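Local coordinates for hypothetical protein Ta0108 (Thermoplasma acidophilum, PDB 1RLK) that probably hydrolyses peptidyl-tRNAs that have dropped off the ribosome, releasing an N-acyl amino acid and tRNA, as a member of the PTH2 family of peptidyl-tRNA hydrolases, at residues V56-L61 with M65-M70; K4-V9 with E105-I110. All coordinates share one frame; numbering follows the deposited sequence.

Contact 1 (V56-L61 with M65-M70)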
loop_
_atom_site.group_PDB
_atom_site.type_symbol
_atom_site.label_atom_id
_atom_site.label_comp_id
_atom_site.label_asym_id
_atom_site.label_seq_id
_atom_site.Cartn_x
_atom_site.Cartn_y
_atom_site.Cartn_z
ATOM N N VAL A 56 -2.601 4.319 -6.563
ATOM C CA VAL A 56 -3.180 5.648 -6.515
ATOM C C VAL A 56 -2.183 6.614 -5.913
ATOM O O VAL A 56 -1.191 6.214 -5.278
ATOM C CB VAL A 56 -4.499 5.660 -5.712
ATOM C CG1 VAL A 56 -5.545 4.802 -6.399
ATOM C CG2 VAL A 56 -4.298 5.196 -4.228
ATOM N N LYS A 57 -2.440 7.896 -6.116
ATOM C CA LYS A 57 -1.640 8.935 -5.519
ATOM C C LYS A 57 -2.484 9.738 -4.529
ATOM O O LYS A 57 -3.695 9.870 -4.701
ATOM C CB LYS A 57 -0.977 9.805 -6.578
ATOM C CG LYS A 57 -1.897 10.624 -7.463
ATOM C CD LYS A 57 -1.095 11.351 -8.544
ATOM C CE LYS A 57 -1.970 11.765 -9.733
ATOM N NZ LYS A 57 -1.499 13.028 -10.353
ATOM N N VAL A 58 -1.838 10.206 -3.461
ATOM C CA VAL A 58 -2.493 10.986 -2.418
ATOM C C VAL A 58 -1.688 12.265 -2.201
ATOM O O VAL A 58 -0.508 12.344 -2.541
ATOM C CB VAL A 58 -2.715 10.166 -1.104
ATOM C CG1 VAL A 58 -3.529 8.952 -1.398
ATOM C CG2 VAL A 58 -1.404 9.781 -0.418
ATOM N N ASN A 59 -2.339 13.283 -1.667
ATOM C CA ASN A 59 -1.740 14.614 -1.619
ATOM C C ASN A 59 -0.673 14.767 -0.549
ATOM O O ASN A 59 0.287 15.513 -0.723
ATOM C CB ASN A 59 -2.826 15.663 -1.374
ATOM C CG ASN A 59 -3.682 15.884 -2.587
ATOM O OD1 ASN A 59 -3.192 15.816 -3.720
ATOM N ND2 ASN A 59 -4.969 16.157 -2.365
ATOM N N ASP A 60 -0.851 14.074 0.567
ATOM C CA ASP A 60 0.041 14.302 1.694
ATOM C C ASP A 60 -0.041 13.200 2.742
ATOM O O ASP A 60 -0.752 12.203 2.585
ATOM C CB ASP A 60 -0.215 15.705 2.305
ATOM C CG ASP A 60 -1.659 15.939 2.669
ATOM O OD1 ASP A 60 -2.354 14.995 3.102
ATOM O OD2 ASP A 60 -2.188 17.065 2.566
ATOM N N LEU A 61 0.730 13.386 3.809
ATOM C CA LEU A 61 0.816 12.419 4.881
ATOM C C LEU A 61 -0.525 12.186 5.530
ATOM O O LEU A 61 -0.883 11.063 5.848
ATOM C CB LEU A 61 1.851 12.895 5.916
ATOM C CG LEU A 61 2.195 11.857 6.981
ATOM C CD1 LEU A 61 2.604 10.548 6.326
ATOM C CD2 LEU A 61 3.322 12.417 7.851
ATOM N N MET A 65 -2.414 8.621 6.457
ATOM C CA MET A 65 -2.832 8.235 7.808
ATOM C C MET A 65 -4.347 7.978 7.899
ATOM O O MET A 65 -4.817 7.152 8.697
ATOM C CB MET A 65 -2.383 9.312 8.808
ATOM C CG MET A 65 -0.859 9.507 8.866
ATOM S SD MET A 65 0.047 7.943 9.017
ATOM C CE MET A 65 -0.596 7.315 10.462
ATOM N N GLU A 66 -5.110 8.636 7.036
ATOM C CA GLU A 66 -6.547 8.398 6.949
ATOM C C GLU A 66 -6.829 7.009 6.393
ATOM O O GLU A 66 -7.696 6.311 6.874
ATOM C CB GLU A 66 -7.185 9.459 6.042
ATOM C CG GLU A 66 -8.691 9.365 5.946
ATOM C CD GLU A 66 -9.371 9.694 7.260
ATOM O OE1 GLU A 66 -8.765 10.404 8.102
ATOM O OE2 GLU A 66 -10.520 9.240 7.444
ATOM N N ILE A 67 -6.082 6.618 5.367
ATOM C CA ILE A 67 -6.172 5.287 4.778
ATOM C C ILE A 67 -5.849 4.226 5.839
ATOM O O ILE A 67 -6.575 3.239 6.023
ATOM C CB ILE A 67 -5.194 5.212 3.560
ATOM C CG1 ILE A 67 -5.756 6.021 2.391
ATOM C CG2 ILE A 67 -4.964 3.778 3.095
ATOM C CD1 ILE A 67 -4.748 6.326 1.306
ATOM N N LYS A 68 -4.740 4.456 6.547
ATOM C CA LYS A 68 -4.322 3.601 7.642
ATOM C C LYS A 68 -5.485 3.423 8.608
ATOM O O LYS A 68 -5.879 2.311 8.914
ATOM C CB LYS A 68 -3.105 4.242 8.346
ATOM C CG LYS A 68 -2.679 3.566 9.680
ATOM C CD LYS A 68 -2.012 2.271 9.412
ATOM C CE LYS A 68 -1.338 1.652 10.637
ATOM N NZ LYS A 68 -1.803 0.239 10.790
ATOM N N ARG A 69 -6.040 4.534 9.077
ATOM C CA ARG A 69 -7.171 4.490 10.018
ATOM C C ARG A 69 -8.294 3.588 9.513
ATOM O O ARG A 69 -8.802 2.735 10.251
ATOM C CB ARG A 69 -7.726 5.894 10.297
ATOM C CG ARG A 69 -8.845 5.906 11.353
ATOM C CD ARG A 69 -9.562 7.241 11.518
ATOM N NE ARG A 69 -10.288 7.653 10.313
ATOM C CZ ARG A 69 -11.407 7.083 9.856
ATOM N NH1 ARG A 69 -11.977 6.057 10.481
ATOM N NH2 ARG A 69 -11.980 7.553 8.755
ATOM N N MET A 70 -8.681 3.770 8.255
ATOM C CA MET A 70 -9.786 2.993 7.692
ATOM C C MET A 70 -9.437 1.532 7.525
ATOM O O MET A 70 -10.239 0.668 7.827
ATOM C CB MET A 70 -10.214 3.574 6.348
ATOM C CG MET A 70 -10.669 5.001 6.433
ATOM S SD MET A 70 -11.734 5.390 5.069
ATOM C CE MET A 70 -11.312 6.947 4.780
#
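Leu61 and Met65 meet through a backbone bond and their CG atoms, while the flat side-chain groups, the Glu66 carboxylate and the Arg69 guanidinium, pair within 65-70. Arg69 NH2 donates to Glu66 OE2 over 2.6 Å: Glu66 OE1 sits at the guanidinium edge in its plane, OE2 lies nearly in it, and the arginine comes from the syn side of OE2 but 32° out of the carboxylate plane. A weak second bond from NE ends on the same oxygen, and this double grip probably limits rotation of the guanidinium. In the first turn of helix 61-74, Met65 N donates to Leu61 O over 2.9 Å. CG of Met65 is anti to its own carbonyl carbon (chi1 -61°), which leans it back along the helix to 3.4 Å from Leu61 O and 4.3 Å from Leu61 CG; the chain then bends at both chi2 and chi3. Asp60, the N-cap residue, adds a weak bond from OD1 to the N of Glu63. Deeper in, the contact is wholly apolar. Val58 CG1 touches the terminal CD1 of Ile67 at 4.0 Å, the two side chains meeting at a slant, with Tyr114 packed on both. Ile67 also reaches Ile97 and Leu99 of strand 94-103, so the valine-isoleucine pair belongs to the layer between helix and sheet. The short connection through Asn59 and Asp60 thus leads from the edge strand 53-58 into the helix that packs over the sheet, the first half of a beta-alpha-beta crossover to the parallel strand 78-82 at the other edge.

Contact 2 (K4-V9 with E105-I110)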
loop_
_atom_site.group_PDB
_atom_site.type_symbol
_atom_site.label_atom_id
_atom_site.label_comp_id
_atom_site.label_asym_id
_atom_site.label_seq_id
_atom_site.Cartn_x
_atom_site.Cartn_y
_atom_site.Cartn_z
ATOM N N LYS A 4 -7.623 -7.737 -5.189
ATOM C CA LYS A 4 -6.626 -6.760 -5.600
ATOM C C LYS A 4 -5.821 -6.261 -4.394
ATOM O O LYS A 4 -6.259 -6.353 -3.260
ATOM C CB LYS A 4 -7.293 -5.562 -6.287
ATOM C CG LYS A 4 -8.336 -5.909 -7.385
ATOM C CD LYS A 4 -7.765 -5.843 -8.788
ATOM C CE LYS A 4 -8.867 -5.963 -9.861
ATOM N NZ LYS A 4 -9.228 -4.639 -10.463
ATOM N N MET A 5 -4.637 -5.742 -4.667
ATOM C CA MET A 5 -3.877 -4.953 -3.709
ATOM C C MET A 5 -3.907 -3.498 -4.147
ATOM O O MET A 5 -3.922 -3.239 -5.329
ATOM C CB MET A 5 -2.443 -5.485 -3.651
ATOM C CG MET A 5 -1.481 -4.576 -2.956
ATOM S SD MET A 5 0.135 -5.304 -2.802
ATOM C CE MET A 5 -0.213 -6.665 -1.890
ATOM N N VAL A 6 -3.957 -2.548 -3.209
ATOM C CA VAL A 6 -3.817 -1.137 -3.524
ATOM C C VAL A 6 -2.577 -0.581 -2.850
ATOM O O VAL A 6 -2.322 -0.898 -1.693
ATOM C CB VAL A 6 -5.012 -0.297 -3.000
ATOM C CG1 VAL A 6 -4.856 1.175 -3.374
ATOM C CG2 VAL A 6 -6.297 -0.851 -3.483
ATOM N N ILE A 7 -1.833 0.265 -3.550
ATOM C CA ILE A 7 -0.778 1.035 -2.924
ATOM C C ILE A 7 -1.016 2.495 -3.196
ATOM O O ILE A 7 -1.165 2.895 -4.343
ATOM C CB ILE A 7 0.627 0.616 -3.434
ATOM C CG1 ILE A 7 0.812 -0.888 -3.301
ATOM C CG2 ILE A 7 1.701 1.351 -2.644
ATOM C CD1 ILE A 7 0.524 -1.653 -4.571
ATOM N N ALA A 8 -1.062 3.290 -2.134
ATOM C CA ALA A 8 -1.292 4.719 -2.228
ATOM C C ALA A 8 0.017 5.442 -1.965
ATOM O O ALA A 8 0.633 5.236 -0.920
ATOM C CB ALA A 8 -2.362 5.150 -1.227
ATOM N N VAL A 9 0.403 6.300 -2.910
ATOM C CA VAL A 9 1.709 6.926 -2.987
ATOM C C VAL A 9 1.566 8.421 -2.752
ATOM O O VAL A 9 0.705 9.052 -3.347
ATOM C CB VAL A 9 2.309 6.689 -4.375
ATOM C CG1 VAL A 9 3.686 7.345 -4.509
ATOM C CG2 VAL A 9 2.374 5.203 -4.656
ATOM N N GLU A 105 -14.060 -4.373 -3.782
ATOM C CA GLU A 105 -15.166 -3.541 -3.292
ATOM C C GLU A 105 -14.843 -2.957 -1.918
ATOM O O GLU A 105 -15.146 -1.784 -1.638
ATOM C CB GLU A 105 -16.472 -4.354 -3.258
ATOM C CG GLU A 105 -17.605 -3.775 -2.401
ATOM C CD GLU A 105 -18.764 -3.191 -3.208
ATOM O OE1 GLU A 105 -19.146 -3.764 -4.245
ATOM O OE2 GLU A 105 -19.307 -2.155 -2.785
ATOM N N LYS A 106 -14.248 -3.788 -1.062
ATOM C CA LYS A 106 -13.830 -3.369 0.276
ATOM C C LYS A 106 -12.743 -2.304 0.175
ATOM O O LYS A 106 -12.856 -1.237 0.778
ATOM C CB LYS A 106 -13.332 -4.573 1.091
ATOM C CG LYS A 106 -13.584 -4.480 2.574
ATOM C CD LYS A 106 -12.968 -5.670 3.336
ATOM C CE LYS A 106 -13.809 -6.944 3.214
ATOM N NZ LYS A 106 -13.031 -8.188 3.569
ATOM N N LEU A 107 -11.712 -2.587 -0.623
ATOM C CA LEU A 107 -10.590 -1.684 -0.791
ATOM C C LEU A 107 -11.025 -0.350 -1.385
ATOM O O LEU A 107 -10.529 0.681 -0.990
ATOM C CB LEU A 107 -9.484 -2.328 -1.641
ATOM C CG LEU A 107 -8.809 -3.535 -0.976
ATOM C CD1 LEU A 107 -7.927 -4.292 -1.936
ATOM C CD2 LEU A 107 -7.981 -3.076 0.225
ATOM N N ASP A 108 -11.987 -0.371 -2.302
ATOM C CA ASP A 108 -12.463 0.863 -2.932
ATOM C C ASP A 108 -13.180 1.782 -1.933
ATOM O O ASP A 108 -13.187 2.988 -2.098
ATOM C CB ASP A 108 -13.390 0.546 -4.109
ATOM C CG ASP A 108 -12.642 -0.042 -5.311
ATOM O OD1 ASP A 108 -11.436 0.235 -5.492
ATOM O OD2 ASP A 108 -13.194 -0.807 -6.122
ATOM N N LYS A 109 -13.764 1.205 -0.899
ATOM C CA LYS A 109 -14.349 2.006 0.195
ATOM C C LYS A 109 -13.334 2.925 0.864
ATOM O O LYS A 109 -13.712 3.925 1.458
ATOM C CB LYS A 109 -14.978 1.103 1.264
ATOM C CG LYS A 109 -16.111 0.257 0.776
ATOM C CD LYS A 109 -16.759 -0.524 1.898
ATOM C CE LYS A 109 -17.935 -1.321 1.367
ATOM N NZ LYS A 109 -18.308 -2.471 2.229
ATOM N N ILE A 110 -12.050 2.574 0.776
ATOM C CA ILE A 110 -10.963 3.344 1.404
ATOM C C ILE A 110 -10.224 4.247 0.418
ATOM O O ILE A 110 -9.991 5.418 0.708
ATOM C CB ILE A 110 -9.953 2.361 2.054
ATOM C CG1 ILE A 110 -10.634 1.563 3.151
ATOM C CG2 ILE A 110 -8.738 3.101 2.649
ATOM C CD1 ILE A 110 -9.782 0.447 3.716
#
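Leu107 of the C-terminal helix is wedged against Lys4 and Val6 of the first strand, and nearly all of the packing passes through this one leucine. Its CB rests 4.0 Å from Val6 CG2, and its CD1 reaches the same methyl at 4.1 Å, so the valine branch lies alongside the base and one tip of the leucine; the two side chains run past each other in opposite directions. Val6 offers that branch because CG2 stands beside the backbone N, CG1 being the one trans to it (chi1 -179°). Farther along, Leu107 CD1 presses on the backbone at Lys4 O, 3.0 Å away, a separation shorter than usual for a methyl and a carbonyl oxygen and therefore doubtful in its exact value. Strand 4-9 and helix 105-110 run nearly parallel, 16° apart, with their axes 9.1 Å from each other at closest approach. This is the three-layer alpha/beta/alpha sandwich of the domain: Lys4, Val6 and Ala8 turn to the sheet face carrying helices 61-74 and 104-111, while Met5, Ile7 and Val9 pack on helix 17-38 across the sheet. Away from Leu107 the contact thins out. Lys4 starts toward the helix, but a bend at CG (chi2 -98°) carries its ammonium away to a salt bridge with Glu104, with Arg52 nearby as a like charge. Glu105 and Lys109 lie on the exposed side of the helix and do not touch the strand. Lys106 also stays clear of it, its NZ joined in a salt bridge to Asp102, and the buried Ile110 packs instead against Ile76.

Overall arrangement
Contacts 1 and 2 lie on the same sheet, their centres about 11 Å apart, because strands 53-58 and 3-10 are parallel neighbours. Probable hydrogen bonds join the strands directly: Val58 N to Val9 O at 2.8 Å and Val56 O to Val9 N at 2.9 Å. Ala8 is packed against both strand 53-58 and helix 61-74, its CB lying 3.6 Å from Val56 CG2 and 3.7 Å from Ile67 CD1. The two helices also adjoin on that face, where Ile110 of contact 2 packs on Ile67 and Met70 of contact 1. Along the chain, contact 1 is local, whereas contact 2 brings the first strand and the C-terminal helix together.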